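Hemin degrading factor (Pseudomonas aeruginosa, PDB 4IMH) binds heme in the bacterial cytoplasm and probably helps pass it on toward degradation. Local coordinates at residues 84-89 with 287-292; 72-77 with 148-153. All blocks are in the same frame, centred on the assembly; numbering follows the deposited sequence.

Interaction 1. Residues 84-89 with 287-292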
loop_
_atom_site.group_PDB
_atom_site.type_symbol
_atom_site.label_atom_id
_atom_site.label_comp_id
_atom_site.label_asym_id
_atom_site.label_seq_id
_atom_site.Cartn_x
_atom_site.Cartn_y
_atom_site.Cartn_z
ATOM N N HIS A 84 3.563 -5.368 0.229
ATOM C CA HIS A 84 4.808 -4.735 -0.136
ATOM C C HIS A 84 5.612 -4.514 1.165
ATOM O O HIS A 84 5.112 -3.856 2.106
ATOM C CB HIS A 84 4.431 -3.447 -0.849
ATOM C CG HIS A 84 5.530 -2.725 -1.566
ATOM N ND1 HIS A 84 6.652 -2.213 -0.944
ATOM C CD2 HIS A 84 5.602 -2.321 -2.857
ATOM C CE1 HIS A 84 7.382 -1.558 -1.831
ATOM N NE2 HIS A 84 6.767 -1.617 -3.006
ATOM N N GLU A 85 6.796 -5.106 1.218
ATOM C CA GLU A 85 7.671 -5.018 2.372
ATOM C C GLU A 85 8.998 -4.483 1.915
ATOM O O GLU A 85 9.686 -5.109 1.096
ATOM C CB GLU A 85 7.893 -6.378 3.051
ATOM C CG GLU A 85 6.618 -7.057 3.429
ATOM C CD GLU A 85 6.875 -8.439 4.085
ATOM O OE1 GLU A 85 8.039 -8.871 4.207
ATOM O OE2 GLU A 85 5.890 -9.110 4.412
ATOM N N ARG A 86 9.392 -3.360 2.489
ATOM C CA ARG A 86 10.643 -2.690 2.089
ATOM C C ARG A 86 11.488 -2.359 3.299
ATOM O O ARG A 86 10.974 -1.826 4.263
ATOM C CB ARG A 86 10.313 -1.411 1.281
ATOM C CG ARG A 86 11.425 -0.828 0.426
ATOM C CD ARG A 86 12.022 -1.842 -0.527
ATOM N NE ARG A 86 12.870 -1.246 -1.525
ATOM C CZ ARG A 86 14.127 -0.866 -1.353
ATOM N NH1 ARG A 86 14.710 -0.927 -0.186
ATOM N NH2 ARG A 86 14.783 -0.335 -2.372
ATOM N N LYS A 87 12.783 -2.624 3.223
ATOM C CA LYS A 87 13.704 -2.373 4.294
ATOM C C LYS A 87 14.477 -1.107 4.039
ATOM O O LYS A 87 14.870 -0.798 2.896
ATOM C CB LYS A 87 14.670 -3.554 4.462
ATOM C CG LYS A 87 13.931 -4.841 4.784
ATOM C CD LYS A 87 14.852 -5.993 5.054
ATOM C CE LYS A 87 14.055 -7.277 5.300
ATOM N NZ LYS A 87 14.942 -8.427 5.648
ATOM N N GLY A 88 14.722 -0.398 5.131
ATOM C CA GLY A 88 15.502 0.824 5.104
ATOM C C GLY A 88 15.155 1.693 6.293
ATOM O O GLY A 88 14.242 1.391 7.076
ATOM N N PRO A 89 15.911 2.772 6.466
ATOM C CA PRO A 89 15.578 3.740 7.499
ATOM C C PRO A 89 14.313 4.556 7.140
ATOM O O PRO A 89 14.029 4.790 5.943
ATOM C CB PRO A 89 16.825 4.616 7.551
ATOM C CG PRO A 89 17.414 4.514 6.155
ATOM C CD PRO A 89 17.124 3.136 5.698
ATOM N N ASP A 287 13.742 -10.513 -2.562
ATOM C CA ASP A 287 15.063 -9.913 -2.575
ATOM C C ASP A 287 15.468 -9.414 -1.181
ATOM O O ASP A 287 14.626 -9.216 -0.281
ATOM C CB ASP A 287 15.107 -8.767 -3.590
ATOM C CG ASP A 287 14.975 -9.251 -5.020
ATOM O OD1 ASP A 287 15.179 -10.450 -5.258
ATOM O OD2 ASP A 287 14.674 -8.427 -5.927
ATOM N N PRO A 288 16.767 -9.171 -1.003
ATOM C CA PRO A 288 17.260 -8.851 0.340
ATOM C C PRO A 288 16.591 -7.618 0.962
ATOM O O PRO A 288 16.355 -7.634 2.171
ATOM C CB PRO A 288 18.762 -8.642 0.105
ATOM C CG PRO A 288 19.059 -9.519 -1.079
ATOM C CD PRO A 288 17.866 -9.399 -1.964
ATOM N N GLU A 289 16.240 -6.597 0.168
ATOM C CA GLU A 289 15.667 -5.350 0.724
ATOM C C GLU A 289 14.171 -5.136 0.446
ATOM O O GLU A 289 13.562 -4.188 0.954
ATOM C CB GLU A 289 16.454 -4.135 0.218
ATOM C CG GLU A 289 17.874 -4.025 0.830
ATOM C CD GLU A 289 17.869 -3.652 2.330
ATOM O OE1 GLU A 289 17.600 -2.464 2.684
ATOM O OE2 GLU A 289 18.135 -4.560 3.154
ATOM N N PHE A 290 13.591 -6.023 -0.345
ATOM C CA PHE A 290 12.249 -5.873 -0.887
ATOM C C PHE A 290 11.605 -7.253 -1.011
ATOM O O PHE A 290 12.182 -8.153 -1.631
ATOM C CB PHE A 290 12.327 -5.188 -2.272
ATOM C CG PHE A 290 10.998 -5.075 -3.017
ATOM C CD1 PHE A 290 9.866 -4.633 -2.388
ATOM C CD2 PHE A 290 10.933 -5.344 -4.386
ATOM C CE1 PHE A 290 8.637 -4.485 -3.067
ATOM C CE2 PHE A 290 9.719 -5.222 -5.091
ATOM C CZ PHE A 290 8.564 -4.767 -4.439
ATOM N N ASN A 291 10.422 -7.409 -0.428
ATOM C CA ASN A 291 9.607 -8.584 -0.639
ATOM C C ASN A 291 8.258 -8.090 -1.159
ATOM O O ASN A 291 7.704 -7.131 -0.653
ATOM C CB ASN A 291 9.394 -9.396 0.641
ATOM C CG ASN A 291 10.610 -10.291 1.058
ATOM O OD1 ASN A 291 10.458 -11.082 1.984
ATOM N ND2 ASN A 291 11.767 -10.185 0.388
ATOM N N LEU A 292 7.730 -8.785 -2.159
ATOM C CA LEU A 292 6.414 -8.520 -2.693
ATOM C C LEU A 292 5.681 -9.866 -2.706
ATOM O O LEU A 292 6.221 -10.835 -3.203
ATOM C CB LEU A 292 6.525 -7.943 -4.100
ATOM C CG LEU A 292 5.222 -7.527 -4.810
ATOM C CD1 LEU A 292 4.755 -6.224 -4.234
ATOM C CD2 LEU A 292 5.411 -7.364 -6.346
HETATM O O HOH W 1 12.776 -10.430 4.001
#

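Interaction 2. Residues 72-77 with 148-153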
loop_
_atom_site.group_PDB
_atom_site.type_symbol
_atom_site.label_atom_id
_atom_site.label_comp_id
_atom_site.label_asym_id
_atom_site.label_seq_id
_atom_site.Cartn_x
_atom_site.Cartn_y
_atom_site.Cartn_z
ATOM N N PRO A 72 17.381 1.244 10.572
ATOM C CA PRO A 72 16.714 0.414 9.548
ATOM C C PRO A 72 15.538 -0.395 10.095
ATOM O O PRO A 72 15.650 -1.025 11.158
ATOM C CB PRO A 72 17.830 -0.505 9.052
ATOM C CG PRO A 72 19.099 0.257 9.337
ATOM C CD PRO A 72 18.829 0.970 10.639
ATOM N N ILE A 73 14.420 -0.321 9.390
ATOM C CA ILE A 73 13.191 -1.020 9.745
ATOM C C ILE A 73 12.667 -1.744 8.511
ATOM O O ILE A 73 13.298 -1.750 7.458
ATOM C CB ILE A 73 12.116 -0.035 10.343
ATOM C CG1 ILE A 73 11.942 1.252 9.510
ATOM C CG2 ILE A 73 12.531 0.405 11.773
ATOM C CD1 ILE A 73 11.245 1.077 8.148
ATOM N N MET A 74 11.530 -2.396 8.669
ATOM C CA MET A 74 10.768 -2.919 7.557
ATOM C C MET A 74 9.390 -2.274 7.568
ATOM O O MET A 74 8.692 -2.273 8.599
ATOM C CB MET A 74 10.661 -4.439 7.628
ATOM C CG MET A 74 10.024 -5.022 6.390
ATOM S SD MET A 74 8.250 -5.150 6.493
ATOM C CE MET A 74 8.145 -6.660 7.508
ATOM N N ALA A 75 9.065 -1.626 6.456
ATOM C CA ALA A 75 7.789 -0.973 6.257
ATOM C C ALA A 75 6.919 -1.913 5.435
ATOM O O ALA A 75 7.358 -2.454 4.403
ATOM C CB ALA A 75 7.961 0.347 5.566
ATOM N N LEU A 76 5.706 -2.114 5.909
ATOM C CA LEU A 76 4.729 -3.016 5.286
ATOM C C LEU A 76 3.436 -2.278 4.991
ATOM O O LEU A 76 2.774 -1.760 5.904
ATOM C CB LEU A 76 4.451 -4.223 6.179
ATOM C CG LEU A 76 3.685 -5.404 5.562
ATOM C CD1 LEU A 76 4.013 -6.641 6.319
ATOM C CD2 LEU A 76 2.158 -5.208 5.512
ATOM N N THR A 77 3.087 -2.249 3.696
ATOM C CA THR A 77 1.837 -1.681 3.207
ATOM C C THR A 77 1.218 -2.690 2.313
ATOM O O THR A 77 1.907 -3.316 1.533
ATOM C CB THR A 77 2.094 -0.358 2.461
ATOM O OG1 THR A 77 2.829 0.525 3.290
ATOM C CG2 THR A 77 0.825 0.285 1.964
ATOM N N LYS A 148 2.304 -0.448 8.535
ATOM C CA LYS A 148 3.007 -1.035 9.684
ATOM C C LYS A 148 4.510 -0.882 9.508
ATOM O O LYS A 148 5.032 -0.964 8.400
ATOM C CB LYS A 148 2.625 -2.507 9.849
ATOM C CG LYS A 148 1.180 -2.778 10.066
ATOM C CD LYS A 148 0.866 -4.273 10.067
ATOM C CE LYS A 148 -0.609 -4.543 10.337
ATOM N NZ LYS A 148 -0.862 -6.003 10.268
ATOM N N VAL A 149 5.196 -0.595 10.597
ATOM C CA VAL A 149 6.619 -0.528 10.640
ATOM C C VAL A 149 7.153 -1.541 11.700
ATOM O O VAL A 149 6.815 -1.437 12.864
ATOM C CB VAL A 149 7.083 0.880 10.970
ATOM C CG1 VAL A 149 8.612 0.936 11.143
ATOM C CG2 VAL A 149 6.637 1.841 9.898
ATOM N N PHE A 150 7.999 -2.466 11.271
ATOM C CA PHE A 150 8.561 -3.492 12.131
ATOM C C PHE A 150 10.015 -3.228 12.358
ATOM O O PHE A 150 10.779 -2.943 11.421
ATOM C CB PHE A 150 8.381 -4.879 11.533
ATOM C CG PHE A 150 6.971 -5.323 11.467
ATOM C CD1 PHE A 150 6.189 -4.997 10.388
ATOM C CD2 PHE A 150 6.441 -6.136 12.438
ATOM C CE1 PHE A 150 4.892 -5.443 10.299
ATOM C CE2 PHE A 150 5.124 -6.535 12.388
ATOM C CZ PHE A 150 4.353 -6.198 11.327
ATOM N N LEU A 151 10.434 -3.337 13.616
ATOM C CA LEU A 151 11.841 -3.283 13.911
ATOM C C LEU A 151 12.425 -4.612 13.416
ATOM O O LEU A 151 11.736 -5.628 13.339
ATOM C CB LEU A 151 12.117 -3.093 15.402
ATOM C CG LEU A 151 12.048 -1.652 15.880
ATOM C CD1 LEU A 151 10.641 -1.089 15.769
ATOM C CD2 LEU A 151 12.571 -1.560 17.327
ATOM N N ALA A 152 13.698 -4.591 13.094
ATOM C CA ALA A 152 14.363 -5.784 12.634
ATOM C C ALA A 152 15.742 -5.814 13.251
ATOM O O ALA A 152 16.048 -5.023 14.152
ATOM C CB ALA A 152 14.437 -5.808 11.122
ATOM N N GLU A 153 16.566 -6.726 12.756
ATOM C CA GLU A 153 17.855 -7.024 13.372
ATOM C C GLU A 153 18.687 -5.749 13.549
ATOM O O GLU A 153 19.265 -5.499 14.609
ATOM C CB GLU A 153 18.613 -8.058 12.527
ATOM C CG GLU A 153 19.854 -8.584 13.211
ATOM C CD GLU A 153 19.552 -9.056 14.621
ATOM O OE1 GLU A 153 18.639 -9.899 14.778
ATOM O OE2 GLU A 153 20.192 -8.552 15.570
#

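Interaction 1. Residues 84-89 with 287-292
The ring of Phe290 pushes one corner over the face of the His84 imidazole: CE1 of Phe290 sits above the centre of that ring, 3.4 Å from CE1 of His84. The two planes meet at 51°, the Phe290 corner coming down obliquely. Both residues carry CG opposite the backbone N (chi1 -169° in His84, 175° in Phe290), and the two side chains cross at about a right angle. Next along the same face, CD of Arg86 lies 3.8 Å from CB of Phe290 and 3.2 Å from the carbonyl O of Glu289. Leu292 completes this side through its CD1, near CD2 of His84.

Glu85 and Asn291 share the other face, OE1 of Glu85 lying 3.9 Å from CB of Asn291; Glu85 also packs on Met74 and Leu76. ND2 of Asn291 donates to Phe290 O at 2.9 Å, from above that carbonyl's plane but almost straight at the hydrogen, which should help hold the amide's rotation. A water links Asn291 OD1 to Lys87 NZ, weakly at the lysine.

Between the strands, Glu85 N bonds Asn291 O and Asn291 N bonds Glu85 O, both at 2.9 Å, and Lys87 N bonds Glu289 O. This antiparallel pairing joins the first HemS/ChuX region to the second.

Gln267 and the Val258 carbonyl take the two nitrogens of His84; His269 meets Arg86 NE while stacking on Phe290, and Asp108 forms a salt bridge with Arg86 NH1. Strands 82-87 and 290-295 are flanked by strands 72-78 and 282-286, with strands 256-262 and 265-271 covering the His84 face.

Interaction 2. Residues 72-77 with 148-153
Ile73 lays its CB and CG1 against CG1 of Val149, each 3.7 Å away, the two branched side chains meeting at a slant. Its CG1 is tucked between the backbone N and the carbonyl carbon (chi1 47°), while CB also lies close to the carbonyl oxygen of Phe150. Tyr90 touches both Ile73 and Val149.

On the face away from Ala75 and Val149, Met74 and Phe150 run side by side in the same direction. Bends at chi2 and chi3 of the methionine bring its methyl CE to 3.9 Å from CD1 of the Phe150 ring, approaching obliquely. Leu76 adds a second methyl, CD1, at 4.2 Å from CE1 of Phe150, and Gln133, Ser135 and Gln137 of strand 131-140 also touch Phe150.

Four backbone bonds tie the strands, three within about 10° of straight and Lys148 N to Leu76 O more bent. Met74 N to Phe150 O is 2.9 Å, Phe150 N to Met74 O 2.8 Å; Leu76 N bonds Lys148 O.

Across this regular antiparallel pairing inside the first HemS/ChuX region the side-chain contacts are apolar. Its stability probably rests on backbone bonds and burial of apolar surface; the Lys148 ammonium pairs with Glu41 instead.

In the fold
The two contacts belong to one nine-stranded antiparallel sheet, their centres about 9 Å apart. Across it the order is 145-151, 72-78, 82-87, 290-295, so interaction 2 and interaction 1 lie to either side of the seam between strands 72-78 and 82-87. These middle strands follow each other in the chain and are joined by backbone bonds such as Arg86 O to Ala75 N. Along the sequence the segments alternate: 72-77, 84-89, 148-153, 287-292. Interaction 2 stays within the first HemS/ChuX region, whereas interaction 1 bonds the first to the second. The sheet thus draws strands from both HemS/ChuX regions of this heme-binding protein.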